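Local coordinates for protein dihydropteroate synthase (Mycobacterium smegmatis, PDB 6OMZ) that probably catalyses the condensation of para-aminobenzoate with 6-hydroxymethyl-7,8-dihydropterin diphosphate to form 7,8-dihydropteroate, the immediate precursor of folate derivatives, at residues 225-230 with 269-274; 104-109 with 127-132; 88-93 with 113-118. The protein carries 1 engineered substitution. One frame throughout, in Å; residues are numbered along the deposited sequence. Where two conformers were deposited one is given.

Overall arrangement
The three contacts illustrate how a TIM barrel, with its ligand site at the C-terminal end of its parallel strands, joins its loops and helices. Contact 1 holds part of the pocket itself: residues at and just after the C-terminal ends of strands 223-224 and 267-270 meet each other and bind pterin-6-yl-methyl-monophosphate. Contact 2 follows strands 98-102 and 119-122, at the same strand end as the pocket, whereas contact 3 lies at the other end. They share helix 106-114, contact 2 at its start and contact 3 at its end, with centres about 18 Å apart. Neither touches contact 1: their nearest atoms stay about 11 Å and 12 Å from it, respectively. The side chain of I89 in contact 3 remains about 14 Å from the ligand.

Contact 1: residues 225-230 with 269-274; sequences GASRKR and RVHDVQ. With PMM (pterin-6-yl-methyl-monophosphate), chain D.
In the pterin-binding pocket of this TIM barrel, the loop after strand 223-224 meets the end of strand 267-270, with S227 and H271 side by side. S227 OG sits at the edge of the imidazole, near its plane and 3.1 Å from H271 CD2, while R228 CD approaches the same carbon obliquely. The R228 guanidinium is held by salt bridges to D247 and E250. The H271 ring directs NE2 at the ligand phosphate, giving a hydrogen bond to PMM O1P of 2.6 Å with an N-H...O angle of 157°.

R269 does two jobs. Its chain runs extended, with CG anti to the backbone N (chi1 -176°), and lays the guanidinium flat against the pterin, with PMM N8 3.2 Å from its plane, over its centre. The same group forks onto one phosphate oxygen, R269 NH1 to PMM O2P at 2.8 Å and R269 NH2 to PMM O2P at 2.9 Å. Salt bridges from NE to D63 and from NH2 to D102 help fix its rotation. K229 NZ donates to PMM O4 at 2.6 Å and to G225 O, and is also bonded to L196 O.

No clear direct hydrogen bond joins the protein segments, and water does the bridging. One molecule links S227 OG to D272 N; another accepts from A226 N at 2.8 Å and donates to R269 O at 2.7 Å.

Contact 2: residues 104-109 with 127-132; sequences MHADVA and RADPGM
The start of helix 106-114 lies against a type I turn, D129 to M132, that leads into helix 132-139, and the backbones come closest where A106 CA is 4.6 Å from M132 CA. One carboxylate serves both elements. D129 OD2 accepts from A106 N at 2.9 Å along a nearly straight bond (169°), although the donor arrives from above the carboxylate plane, 58° out of it. Its other oxygen, OD1, takes G131 N at 2.9 Å and so caps the turn of its own segment. With CG anti to the backbone N (chi1 -164°), the group reaches across to the helix start, where a water carries D129 OD2 on to D107 N.

Next to this bridge M132 packs by its thioether. Bends at chi2 and chi3 bring its methyl CE against the M104 peptide carbonyl, 3.4 Å from M104 C, and its sulfur SD to 3.8 Å from A109 CB. M104 CB meets A128 CB at 3.7 Å on the exposed side.

M132 and A109 both continue inward onto V120 of strand 119-122, whereas H105, bonded through ND1 to E81, ties the helix start to helix 78-93.

Contact 3: residues 88-93 with 113-118; sequences VIRELA and LEAGAH
The C-terminal end of helix 78-93 packs on the chain reversal that ends helix 106-114, bringing R90 CA within 5.0 Å of A115 CA. That reversal is a Schellman motif: G116 takes a positive phi of 122°, and its N bonds back to L113 O. A93 CB rests 3.9 Å from G116 CA. Two things therefore call for glycine here: at these backbone angles a CB would be jammed against the preceding carbonyl oxygen, and it would also clash with A93 CB.

I89 supplies the main apolar contact through its CG2 branch, which lies anti to the backbone N while CG1 lies anti to the carbonyl carbon. This methyl nestles into the turn, with I89 CG2 3.5 Å from A117 N, 3.9 Å from A115 CB and 4.2 Å from A117 CB. On the more exposed flank R90 lays its aliphatic portion alongside A115, R90 CG standing 3.7 Å from A115 CB, before its chain bends at chi3.

I89 also reaches I99 and I101 of strand 98-102 and V64 of strand 61-65, while A93 touches I99. These two residues seat the end of helix 78-93 on the barrel strands.

No conventional hydrogen bond crosses between the segments. A115 O is instead met by R90 CA at 3.4 Å in a CA-H...O contact, with an angle of 146° at the hydrogen. The chemistry therefore implies cohesion by close van der Waals fit, helped by one weak polar contact from backbone to backbone, rather than by charge pairing.

Contact 1: residues 225-230 with 269-274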
ATOM      1  N   GLY A 225      -4.178  -0.276  -3.625  1.00 12.52           N
ATOM      2  CA  GLY A 225      -2.987   0.377  -4.143  1.00 15.28           C
ATOM      3  C   GLY A 225      -2.864   0.247  -5.648  1.00 21.25           C
ATOM      4  O   GLY A 225      -2.386  -0.774  -6.155  1.00 19.82           O
ATOM      5  N   ALA A 226      -3.312   1.265  -6.382  1.00 14.90           N
ATOM      6  CA  ALA A 226      -3.213   1.256  -7.839  1.00 13.53           C
ATOM      7  C   ALA A 226      -2.167   2.224  -8.376  1.00 15.89           C
ATOM      8  O   ALA A 226      -1.811   2.141  -9.558  1.00 11.39           O
ATOM      9  CB  ALA A 226      -4.569   1.601  -8.466  1.00 12.46           C
ATOM     10  N   SER A 227      -1.660   3.114  -7.532  1.00 12.60           N
ATOM     11  CA  SER A 227      -0.901   4.293  -7.950  1.00 12.14           C
ATOM     12  C   SER A 227       0.246   3.950  -8.886  1.00 12.53           C
ATOM     13  O   SER A 227       1.174   3.232  -8.509  1.00 15.76           O
ATOM     14  CB  SER A 227      -0.375   5.001  -6.697  1.00  8.12           C
ATOM     15  OG  SER A 227       0.383   6.154  -7.039  1.00 14.01           O
ATOM     16  N   ARG A 228       0.173   4.474 -10.112  1.00 12.08           N
ATOM     17  CA  ARG A 228       1.232   4.391 -11.116  1.00 13.30           C
ATOM     18  C   ARG A 228       1.540   2.966 -11.562  1.00  9.77           C
ATOM     19  O   ARG A 228       2.550   2.745 -12.231  1.00 13.03           O
ATOM     20  CB  ARG A 228       2.519   5.053 -10.610  1.00 15.74           C
ATOM     21  CG  ARG A 228       2.302   6.500 -10.171  1.00 18.71           C
ATOM     22  CD  ARG A 228       3.510   7.055  -9.410  1.00 17.24           C
ATOM     23  NE  ARG A 228       4.720   7.136 -10.212  1.00 21.35           N
ATOM     24  CZ  ARG A 228       5.108   8.225 -10.874  1.00 27.78           C
ATOM     25  NH1 ARG A 228       4.360   9.322 -10.854  1.00 26.64           N
ATOM     26  NH2 ARG A 228       6.241   8.216 -11.564  1.00 32.05           N
ATOM     27  N   LYS A 229       0.703   1.997 -11.231  1.00 11.93           N
ATOM     28  CA  LYS A 229       1.017   0.603 -11.520  0.59 13.17           C
ATOM     29  C   LYS A 229       0.968   0.320 -13.023  1.00 13.96           C
ATOM     30  O   LYS A 229       0.391   1.077 -13.815  1.00 13.27           O
ATOM     31  CB  LYS A 229       0.064  -0.321 -10.764  0.59 12.34           C
ATOM     32  CG  LYS A 229       0.231  -0.247  -9.242  0.59 13.58           C
ATOM     33  CD  LYS A 229       0.475  -1.615  -8.640  0.59 16.66           C
ATOM     34  CE  LYS A 229       0.836  -1.521  -7.159  0.59 15.09           C
ATOM     35  NZ  LYS A 229      -0.165  -2.207  -6.310  0.59  9.63           N
ATOM     36  N   ARG A 230       1.577  -0.804 -13.401  1.00 11.28           N
ATOM     37  CA  ARG A 230       1.798  -1.137 -14.804  1.00 14.46           C
ATOM     38  C   ARG A 230       0.501  -1.192 -15.603  1.00 13.15           C
ATOM     39  O   ARG A 230       0.484  -0.810 -16.781  1.00 16.45           O
ATOM     40  CB  ARG A 230       2.550  -2.468 -14.893  1.00 16.67           C
ATOM     41  CG  ARG A 230       2.997  -2.861 -16.304  1.00 27.29           C
ATOM     42  CD  ARG A 230       4.020  -4.026 -16.297  1.00 25.77           C
ATOM     43  NE  ARG A 230       3.450  -5.289 -15.813  1.00 27.50           N
ATOM     44  CZ  ARG A 230       2.856  -6.198 -16.585  1.00 37.26           C
ATOM     45  NH1 ARG A 230       2.745  -6.001 -17.895  1.00 36.12           N
ATOM     46  NH2 ARG A 230       2.367  -7.310 -16.043  1.00 44.41           N
ATOM     47  N   ARG A 269      -3.669   3.809  -1.222  1.00  7.75           N
ATOM     48  CA  ARG A 269      -2.230   4.039  -1.097  1.00  8.87           C
ATOM     49  C   ARG A 269      -1.745   4.720  -2.375  1.00 12.27           C
ATOM     50  O   ARG A 269      -1.873   4.148  -3.465  1.00  9.05           O
ATOM     51  CB  ARG A 269      -1.489   2.713  -0.855  1.00  9.88           C
ATOM     52  CG  ARG A 269       0.022   2.852  -0.616  1.00 10.69           C
ATOM     53  CD  ARG A 269       0.678   1.459  -0.457  1.00 12.06           C
ATOM     54  NE  ARG A 269       2.122   1.547  -0.280  1.00 12.37           N
ATOM     55  CZ  ARG A 269       3.002   1.622  -1.280  1.00 13.87           C
ATOM     56  NH1 ARG A 269       2.589   1.631  -2.540  1.00 10.93           N
ATOM     57  NH2 ARG A 269       4.300   1.687  -1.019  1.00 12.99           N
ATOM     58  N   VAL A 270      -1.223   5.953  -2.251  1.00 11.53           N
ATOM     59  CA  VAL A 270      -0.897   6.768  -3.419  1.00 12.01           C
ATOM     60  C   VAL A 270       0.435   7.488  -3.235  1.00 14.10           C
ATOM     61  O   VAL A 270       0.859   7.805  -2.121  1.00 12.25           O
ATOM     62  CB  VAL A 270      -2.001   7.813  -3.738  1.00 10.60           C
ATOM     63  CG1 VAL A 270      -3.363   7.119  -4.007  1.00  9.30           C
ATOM     64  CG2 VAL A 270      -2.128   8.826  -2.592  1.00 13.86           C
ATOM     65  N   HIS A 271       1.085   7.771  -4.359  1.00 13.62           N
ATOM     66  CA  HIS A 271       2.255   8.638  -4.342  1.00 11.06           C
ATOM     67  C   HIS A 271       1.850  10.106  -4.420  1.00 13.64           C
ATOM     68  O   HIS A 271       2.400  10.952  -3.701  1.00 14.54           O
ATOM     69  CB  HIS A 271       3.180   8.281  -5.509  1.00 13.77           C
ATOM     70  CG  HIS A 271       3.714   6.883  -5.443  1.00 15.07           C
ATOM     71  ND1 HIS A 271       4.894   6.573  -4.805  1.00 18.41           N
ATOM     72  CD2 HIS A 271       3.223   5.716  -5.926  1.00 19.67           C
ATOM     73  CE1 HIS A 271       5.115   5.272  -4.907  1.00 21.30           C
ATOM     74  NE2 HIS A 271       4.116   4.728  -5.579  1.00 14.93           N
ATOM     75  N   ASP A 272       0.918  10.432  -5.317  1.00 13.65           N
ATOM     76  CA  ASP A 272       0.497  11.819  -5.542  1.00 12.43           C
ATOM     77  C   ASP A 272      -0.704  12.067  -4.647  1.00 16.77           C
ATOM     78  O   ASP A 272      -1.858  11.873  -5.040  1.00 16.42           O
ATOM     79  CB  ASP A 272       0.168  12.067  -7.012  1.00 14.27           C
ATOM     80  CG  ASP A 272      -0.001  13.550  -7.346  1.00 21.51           C
ATOM     81  OD1 ASP A 272      -0.301  14.360  -6.440  1.00 16.38           O
ATOM     82  OD2 ASP A 272       0.168  13.903  -8.538  1.00 20.11           O
ATOM     83  N   VAL A 273      -0.425  12.492  -3.419  1.00 13.43           N
ATOM     84  CA  VAL A 273      -1.500  12.732  -2.459  1.00 13.94           C
ATOM     85  C   VAL A 273      -2.382  13.891  -2.916  1.00 14.66           C
ATOM     86  O   VAL A 273      -3.612  13.806  -2.870  1.00 15.00           O
ATOM     87  CB  VAL A 273      -0.896  12.955  -1.061  1.00 15.90           C
ATOM     88  CG1 VAL A 273      -1.931  13.535  -0.098  1.00 14.42           C
ATOM     89  CG2 VAL A 273      -0.350  11.616  -0.531  1.00 13.10           C
ATOM     90  N   GLN A 274      -1.771  14.969  -3.408  1.00 10.60           N
ATOM     91  CA  GLN A 274      -2.551  16.128  -3.829  1.00 14.54           C
ATOM     92  C   GLN A 274      -3.593  15.757  -4.880  1.00 10.82           C
ATOM     93  O   GLN A 274      -4.740  16.214  -4.818  1.00 13.91           O
ATOM     94  CB  GLN A 274      -1.625  17.216  -4.360  1.00 13.06           C
ATOM     95  CG  GLN A 274      -2.403  18.446  -4.829  1.00 18.01           C
ATOM     96  CD  GLN A 274      -1.500  19.565  -5.315  1.00 24.14           C
ATOM     97  OE1 GLN A 274      -1.259  19.716  -6.515  1.00 30.69           O
ATOM     98  NE2 GLN A 274      -1.000  20.356  -4.383  1.00 19.43           N
TER
HETATM   99  N5  PMM D 303       2.395  -1.528  -3.709  1.00 14.18           N
HETATM  100  C6  PMM D 303       3.718  -1.378  -3.508  1.00 14.78           C
HETATM  101  C7  PMM D 303       4.242  -1.382  -2.227  1.00 15.40           C
HETATM  102  N8  PMM D 303       3.521  -1.559  -1.114  1.00 13.64           N
HETATM  103  N1  PMM D 303       1.494  -1.971  -0.183  1.00 12.58           N
HETATM  104  C2  PMM D 303       0.189  -2.199  -0.305  1.00 13.20           C
HETATM  105  N2  PMM D 303      -0.537  -2.481   0.780  1.00 13.00           N
HETATM  106  N3  PMM D 303      -0.461  -2.189  -1.507  1.00 12.60           N
HETATM  107  C4  PMM D 303       0.138  -1.958  -2.727  1.00 12.74           C
HETATM  108  O4  PMM D 303      -0.521  -1.942  -3.762  1.00 13.87           O
HETATM  109  C4A PMM D 303       1.595  -1.721  -2.647  1.00 13.31           C
HETATM  110  C8A PMM D 303       2.211  -1.735  -1.335  1.00 10.53           C
HETATM  111  C9  PMM D 303       4.588  -1.325  -4.729  1.00 16.08           C
HETATM  112  O10 PMM D 303       4.360  -0.078  -5.438  1.00 23.78           O
HETATM  113  PA  PMM D 303       5.186   1.319  -5.277  1.00 19.05           P
HETATM  114  O1P PMM D 303       4.504   2.276  -6.185  1.00 21.55           O
HETATM  115  O2P PMM D 303       5.118   1.774  -3.818  1.00 16.53           O
HETATM  116  O3P PMM D 303       6.638   1.067  -5.661  1.00 20.79           O
HETATM  117  O   HOH W   1      -3.681   3.890  -5.408  1.00 14.37           O
HETATM  118  O   HOH W   2      -0.244   8.717  -7.180  1.00 20.58           O

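Contact 2: residues 104-109 with 127-132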
ATOM      1  N   MET A 104       8.150  -6.587   4.667  1.00 14.26           N
ATOM      2  CA  MET A 104       7.846  -8.004   4.799  1.00 17.90           C
ATOM      3  C   MET A 104       8.631  -8.675   5.914  1.00 17.28           C
ATOM      4  O   MET A 104       8.459  -9.879   6.133  1.00 19.71           O
ATOM      5  CB  MET A 104       8.179  -8.777   3.511  1.00 22.80           C
ATOM      6  CG  MET A 104       7.659  -8.235   2.213  1.00 28.78           C
ATOM      7  SD  MET A 104       8.253  -9.307   0.869  1.00 28.61           S
ATOM      8  CE  MET A 104      10.008  -8.967   0.858  1.00 32.10           C
ATOM      9  N   HIS A 105       9.524  -7.954   6.580  1.00 15.74           N
ATOM     10  CA  HIS A 105      10.502  -8.562   7.473  1.00 20.59           C
ATOM     11  C   HIS A 105      10.159  -8.216   8.915  1.00 16.60           C
ATOM     12  O   HIS A 105      10.030  -7.037   9.258  1.00 14.69           O
ATOM     13  CB  HIS A 105      11.905  -8.091   7.097  1.00 17.24           C
ATOM     14  CG  HIS A 105      12.250  -8.373   5.668  1.00 21.60           C
ATOM     15  ND1 HIS A 105      12.657  -7.392   4.788  1.00 17.46           N
ATOM     16  CD2 HIS A 105      12.222  -9.526   4.959  1.00 23.39           C
ATOM     17  CE1 HIS A 105      12.885  -7.935   3.602  1.00 18.36           C
ATOM     18  NE2 HIS A 105      12.625  -9.228   3.679  1.00 21.76           N
ATOM     19  N   ALA A 106       9.998  -9.253   9.744  1.00 19.01           N
ATOM     20  CA  ALA A 106       9.482  -9.064  11.095  1.00 19.55           C
ATOM     21  C   ALA A 106      10.417  -8.204  11.939  1.00 23.12           C
ATOM     22  O   ALA A 106       9.961  -7.361  12.725  1.00 17.63           O
ATOM     23  CB  ALA A 106       9.251 -10.421  11.755  1.00 23.12           C
ATOM     24  N   ASP A 107      11.728  -8.402  11.799  1.00 20.81           N
ATOM     25  CA  ASP A 107      12.668  -7.628  12.601  1.00 22.96           C
ATOM     26  C   ASP A 107      12.628  -6.159  12.203  1.00 20.48           C
ATOM     27  O   ASP A 107      12.750  -5.269  13.059  1.00 18.87           O
ATOM     28  CB  ASP A 107      14.089  -8.194  12.457  1.00 24.39           C
ATOM     29  CG  ASP A 107      14.282  -9.529  13.162  1.00 45.78           C
ATOM     30  OD1 ASP A 107      13.367  -9.998  13.878  1.00 52.17           O
ATOM     31  OD2 ASP A 107      15.377 -10.113  12.997  1.00 52.16           O
ATOM     32  N   VAL A 108      12.424  -5.882  10.910  1.00 14.69           N
ATOM     33  CA  VAL A 108      12.289  -4.505  10.452  1.00 15.68           C
ATOM     34  C   VAL A 108      11.003  -3.880  10.987  1.00 19.01           C
ATOM     35  O   VAL A 108      11.009  -2.739  11.465  1.00 14.10           O
ATOM     36  CB  VAL A 108      12.359  -4.447   8.914  1.00 16.60           C
ATOM     37  CG1 VAL A 108      12.085  -3.041   8.425  1.00 11.54           C
ATOM     38  CG2 VAL A 108      13.718  -4.922   8.426  1.00 17.97           C
ATOM     39  N   ALA A 109       9.882  -4.611  10.917  1.00 15.53           N
ATOM     40  CA  ALA A 109       8.629  -4.128  11.487  1.00 18.85           C
ATOM     41  C   ALA A 109       8.801  -3.777  12.959  1.00 17.69           C
ATOM     42  O   ALA A 109       8.353  -2.722  13.417  1.00 14.60           O
ATOM     43  CB  ALA A 109       7.530  -5.185  11.324  1.00 16.53           C
ATOM     44  N   ARG A 127       3.320 -14.041   4.752  1.00 17.30           N
ATOM     45  CA  ARG A 127       3.915 -15.275   4.248  1.00 18.17           C
ATOM     46  C   ARG A 127       5.433 -15.212   4.132  1.00 18.60           C
ATOM     47  O   ARG A 127       6.086 -16.266   4.114  1.00 20.88           O
ATOM     48  CB  ARG A 127       3.296 -15.630   2.892  1.00 27.75           C
ATOM     49  CG  ARG A 127       1.789 -15.835   2.979  1.00 29.22           C
ATOM     50  CD  ARG A 127       1.221 -16.446   1.718  1.00 38.26           C
ATOM     51  NE  ARG A 127       1.778 -17.767   1.428  1.00 40.55           N
ATOM     52  CZ  ARG A 127       1.296 -18.908   1.915  1.00 46.48           C
ATOM     53  NH1 ARG A 127       0.247 -18.896   2.729  1.00 45.21           N
ATOM     54  NH2 ARG A 127       1.859 -20.066   1.591  1.00 46.89           N
ATOM     55  N   ALA A 128       6.015 -14.007   4.088  1.00 16.90           N
ATOM     56  CA  ALA A 128       7.458 -13.900   3.883  1.00 19.79           C
ATOM     57  C   ALA A 128       8.217 -14.242   5.155  1.00 20.42           C
ATOM     58  O   ALA A 128       9.291 -14.847   5.097  1.00 20.97           O
ATOM     59  CB  ALA A 128       7.833 -12.492   3.410  1.00 16.59           C
ATOM     60  N   ASP A 129       7.670 -13.881   6.308  1.00 16.69           N
ATOM     61  CA  ASP A 129       8.369 -14.037   7.582  1.00 21.39           C
ATOM     62  C   ASP A 129       7.461 -14.720   8.595  1.00 17.36           C
ATOM     63  O   ASP A 129       6.477 -14.096   9.048  1.00 20.51           O
ATOM     64  CB  ASP A 129       8.828 -12.668   8.084  1.00 17.32           C
ATOM     65  CG  ASP A 129       9.871 -12.768   9.173  1.00 21.24           C
ATOM     66  OD1 ASP A 129       9.746 -13.679  10.018  1.00 23.53           O
ATOM     67  OD2 ASP A 129      10.820 -11.948   9.164  1.00 21.31           O
ATOM     68  N   PRO A 130       7.745 -15.966   8.995  1.00 19.71           N
ATOM     69  CA  PRO A 130       6.874 -16.644   9.972  1.00 30.75           C
ATOM     70  C   PRO A 130       6.823 -15.950  11.324  1.00 31.46           C
ATOM     71  O   PRO A 130       5.947 -16.276  12.141  1.00 27.89           O
ATOM     72  CB  PRO A 130       7.488 -18.050  10.084  1.00 24.93           C
ATOM     73  CG  PRO A 130       8.912 -17.865   9.706  1.00 33.87           C
ATOM     74  CD  PRO A 130       8.913 -16.795   8.637  1.00 22.35           C
ATOM     75  N   GLY A 131       7.727 -15.009  11.585  1.00 25.61           N
ATOM     76  CA  GLY A 131       7.701 -14.236  12.809  1.00 23.11           C
ATOM     77  C   GLY A 131       6.832 -12.996  12.777  1.00 17.89           C
ATOM     78  O   GLY A 131       6.659 -12.357  13.823  1.00 19.26           O
ATOM     79  N   MET A 132       6.287 -12.629  11.608  1.00 14.34           N
ATOM     80  CA  MET A 132       5.523 -11.386  11.516  1.00 16.62           C
ATOM     81  C   MET A 132       4.256 -11.449  12.357  1.00 15.90           C
ATOM     82  O   MET A 132       3.938 -10.489  13.071  1.00 17.36           O
ATOM     83  CB  MET A 132       5.179 -11.078  10.061  1.00 19.99           C
ATOM     84  CG  MET A 132       4.582  -9.677   9.844  1.00 14.82           C
ATOM     85  SD  MET A 132       5.741  -8.337  10.218  1.00 18.95           S
ATOM     86  CE  MET A 132       6.624  -8.197   8.656  1.00 15.82           C
TER
HETATM   87  O   HOH W   3       5.920 -11.272   6.552  1.00 14.60           O
HETATM   88  O   HOH W   4      12.649 -11.021  10.775  1.00 22.48           O

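Contact 3: residues 88-93 with 113-118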
ATOM      1  N   VAL A  88      13.649   8.263   9.679  1.00 15.09           N
ATOM      2  CA  VAL A  88      12.535   8.961   9.053  1.00 15.33           C
ATOM      3  C   VAL A  88      11.281   8.795   9.895  1.00 11.86           C
ATOM      4  O   VAL A  88      10.550   9.760  10.149  1.00 14.82           O
ATOM      5  CB  VAL A  88      12.329   8.438   7.618  1.00 18.93           C
ATOM      6  CG1 VAL A  88      11.066   9.042   6.990  1.00 19.05           C
ATOM      7  CG2 VAL A  88      13.563   8.728   6.764  1.00 17.59           C
ATOM      8  N   ILE A  89      11.020   7.568  10.340  1.00 15.43           N
ATOM      9  CA  ILE A  89       9.838   7.303  11.149  1.00 13.88           C
ATOM     10  C   ILE A  89       9.916   8.059  12.466  1.00 15.91           C
ATOM     11  O   ILE A  89       8.913   8.607  12.937  1.00 18.13           O
ATOM     12  CB  ILE A  89       9.683   5.784  11.364  1.00 14.68           C
ATOM     13  CG1 ILE A  89       9.404   5.089  10.021  1.00 13.77           C
ATOM     14  CG2 ILE A  89       8.557   5.484  12.363  1.00 15.00           C
ATOM     15  CD1 ILE A  89       9.526   3.551  10.090  1.00 15.59           C
ATOM     16  N   ARG A  90      11.099   8.094  13.088  1.00 12.02           N
ATOM     17  CA  ARG A  90      11.233   8.799  14.361  1.00 16.78           C
ATOM     18  C   ARG A  90      10.881  10.277  14.224  1.00 21.25           C
ATOM     19  O   ARG A  90      10.165  10.836  15.069  1.00 18.44           O
ATOM     20  CB  ARG A  90      12.649   8.641  14.924  1.00 19.56           C
ATOM     21  CG  ARG A  90      12.851   7.390  15.777  1.00 28.92           C
ATOM     22  CD  ARG A  90      14.185   7.438  16.535  1.00 30.09           C
ATOM     23  NE  ARG A  90      15.327   7.363  15.623  1.00 33.48           N
ATOM     24  CZ  ARG A  90      15.881   6.224  15.206  1.00 33.15           C
ATOM     25  NH1 ARG A  90      15.398   5.058  15.617  1.00 30.62           N
ATOM     26  NH2 ARG A  90      16.916   6.251  14.375  1.00 29.87           N
ATOM     27  N   GLU A  91      11.364  10.932  13.166  1.00 15.78           N
ATOM     28  CA  GLU A  91      11.108  12.367  13.041  1.00 18.73           C
ATOM     29  C   GLU A  91       9.648  12.655  12.681  1.00 19.14           C
ATOM     30  O   GLU A  91       9.063  13.631  13.171  1.00 19.33           O
ATOM     31  CB  GLU A  91      12.064  12.979  12.019  1.00 22.22           C
ATOM     32  CG  GLU A  91      13.519  12.745  12.380  1.00 43.94           C
ATOM     33  CD  GLU A  91      14.487  13.554  11.542  1.00 61.51           C
ATOM     34  OE1 GLU A  91      14.117  14.662  11.100  1.00 68.77           O
ATOM     35  OE2 GLU A  91      15.622  13.077  11.330  1.00 66.29           O
ATOM     36  N   LEU A  92       9.035  11.816  11.843  1.00 15.60           N
ATOM     37  CA  LEU A  92       7.637  12.043  11.486  1.00 22.04           C
ATOM     38  C   LEU A  92       6.711  11.731  12.656  1.00 18.84           C
ATOM     39  O   LEU A  92       5.712  12.427  12.870  1.00 16.94           O
ATOM     40  CB  LEU A  92       7.262  11.208  10.259  1.00 16.86           C
ATOM     41  CG  LEU A  92       7.952  11.574   8.936  1.00 15.92           C
ATOM     42  CD1 LEU A  92       7.569  10.594   7.840  1.00 19.20           C
ATOM     43  CD2 LEU A  92       7.610  13.016   8.509  1.00 17.66           C
ATOM     44  N   ALA A  93       7.021  10.679  13.418  1.00 19.43           N
ATOM     45  CA  ALA A  93       6.202  10.343  14.576  1.00 21.06           C
ATOM     46  C   ALA A  93       6.254  11.441  15.626  1.00 18.09           C
ATOM     47  O   ALA A  93       5.256  11.690  16.308  1.00 21.83           O
ATOM     48  CB  ALA A  93       6.655   9.006  15.173  1.00 21.94           C
ATOM     49  N   LEU A 113       8.247  -0.105  14.599  1.00 15.33           N
ATOM     50  CA  LEU A 113       7.305   0.147  15.686  1.00 13.63           C
ATOM     51  C   LEU A 113       7.989   0.824  16.866  1.00 14.63           C
ATOM     52  O   LEU A 113       7.428   1.750  17.475  1.00 16.65           O
ATOM     53  CB  LEU A 113       6.650  -1.165  16.130  1.00 13.89           C
ATOM     54  CG  LEU A 113       5.733  -1.816  15.094  1.00 18.46           C
ATOM     55  CD1 LEU A 113       5.255  -3.193  15.518  1.00 17.38           C
ATOM     56  CD2 LEU A 113       4.538  -0.909  14.814  1.00 16.56           C
ATOM     57  N   GLU A 114       9.190   0.355  17.229  1.00 16.47           N
ATOM     58  CA  GLU A 114       9.965   1.048  18.254  1.00 16.47           C
ATOM     59  C   GLU A 114      10.162   2.513  17.896  1.00 14.39           C
ATOM     60  O   GLU A 114      10.191   3.377  18.781  1.00 20.93           O
ATOM     61  CB  GLU A 114      11.330   0.386  18.448  1.00 16.49           C
ATOM     62  CG  GLU A 114      11.296  -1.054  18.927  1.00 18.97           C
ATOM     63  CD  GLU A 114      12.694  -1.639  19.018  1.00 28.20           C
ATOM     64  OE1 GLU A 114      13.506  -1.101  19.801  1.00 27.90           O
ATOM     65  OE2 GLU A 114      12.993  -2.624  18.299  1.00 29.18           O
ATOM     66  N   ALA A 115      10.329   2.809  16.603  1.00 13.26           N
ATOM     67  CA  ALA A 115      10.595   4.177  16.178  1.00 15.31           C
ATOM     68  C   ALA A 115       9.343   5.039  16.090  1.00 15.27           C
ATOM     69  O   ALA A 115       9.470   6.248  15.866  1.00 17.82           O
ATOM     70  CB  ALA A 115      11.294   4.190  14.816  1.00 18.74           C
ATOM     71  N   GLY A 116       8.153   4.458  16.223  1.00 25.95           N
ATOM     72  CA  GLY A 116       6.927   5.238  16.261  1.00 29.75           C
ATOM     73  C   GLY A 116       5.901   4.890  15.203  1.00 24.27           C
ATOM     74  O   GLY A 116       4.842   5.534  15.168  1.00 23.65           O
ATOM     75  N   ALA A 117       6.157   3.923  14.325  1.00 19.70           N
ATOM     76  CA  ALA A 117       5.138   3.479  13.391  1.00 16.88           C
ATOM     77  C   ALA A 117       3.979   2.859  14.162  1.00 24.61           C
ATOM     78  O   ALA A 117       4.165   2.265  15.225  1.00 21.81           O
ATOM     79  CB  ALA A 117       5.707   2.460  12.404  1.00 15.76           C
ATOM     80  N   HIS A 118       2.774   3.014  13.627  1.00 14.82           N
ATOM     81  CA  HIS A 118       1.573   2.507  14.285  1.00 14.44           C
ATOM     82  C   HIS A 118       0.791   1.500  13.457  1.00 12.23           C
ATOM     83  O   HIS A 118      -0.247   1.020  13.925  1.00 20.09           O
ATOM     84  CB  HIS A 118       0.639   3.663  14.668  1.00 17.71           C
ATOM     85  CG  HIS A 118       1.071   4.405  15.895  1.00 30.85           C
ATOM     86  ND1 HIS A 118       0.583   5.653  16.221  1.00 35.63           N
ATOM     87  CD2 HIS A 118       1.941   4.072  16.879  1.00 35.52           C
ATOM     88  CE1 HIS A 118       1.138   6.059  17.351  1.00 38.35           C
ATOM     89  NE2 HIS A 118       1.966   5.119  17.770  1.00 37.95           N
TER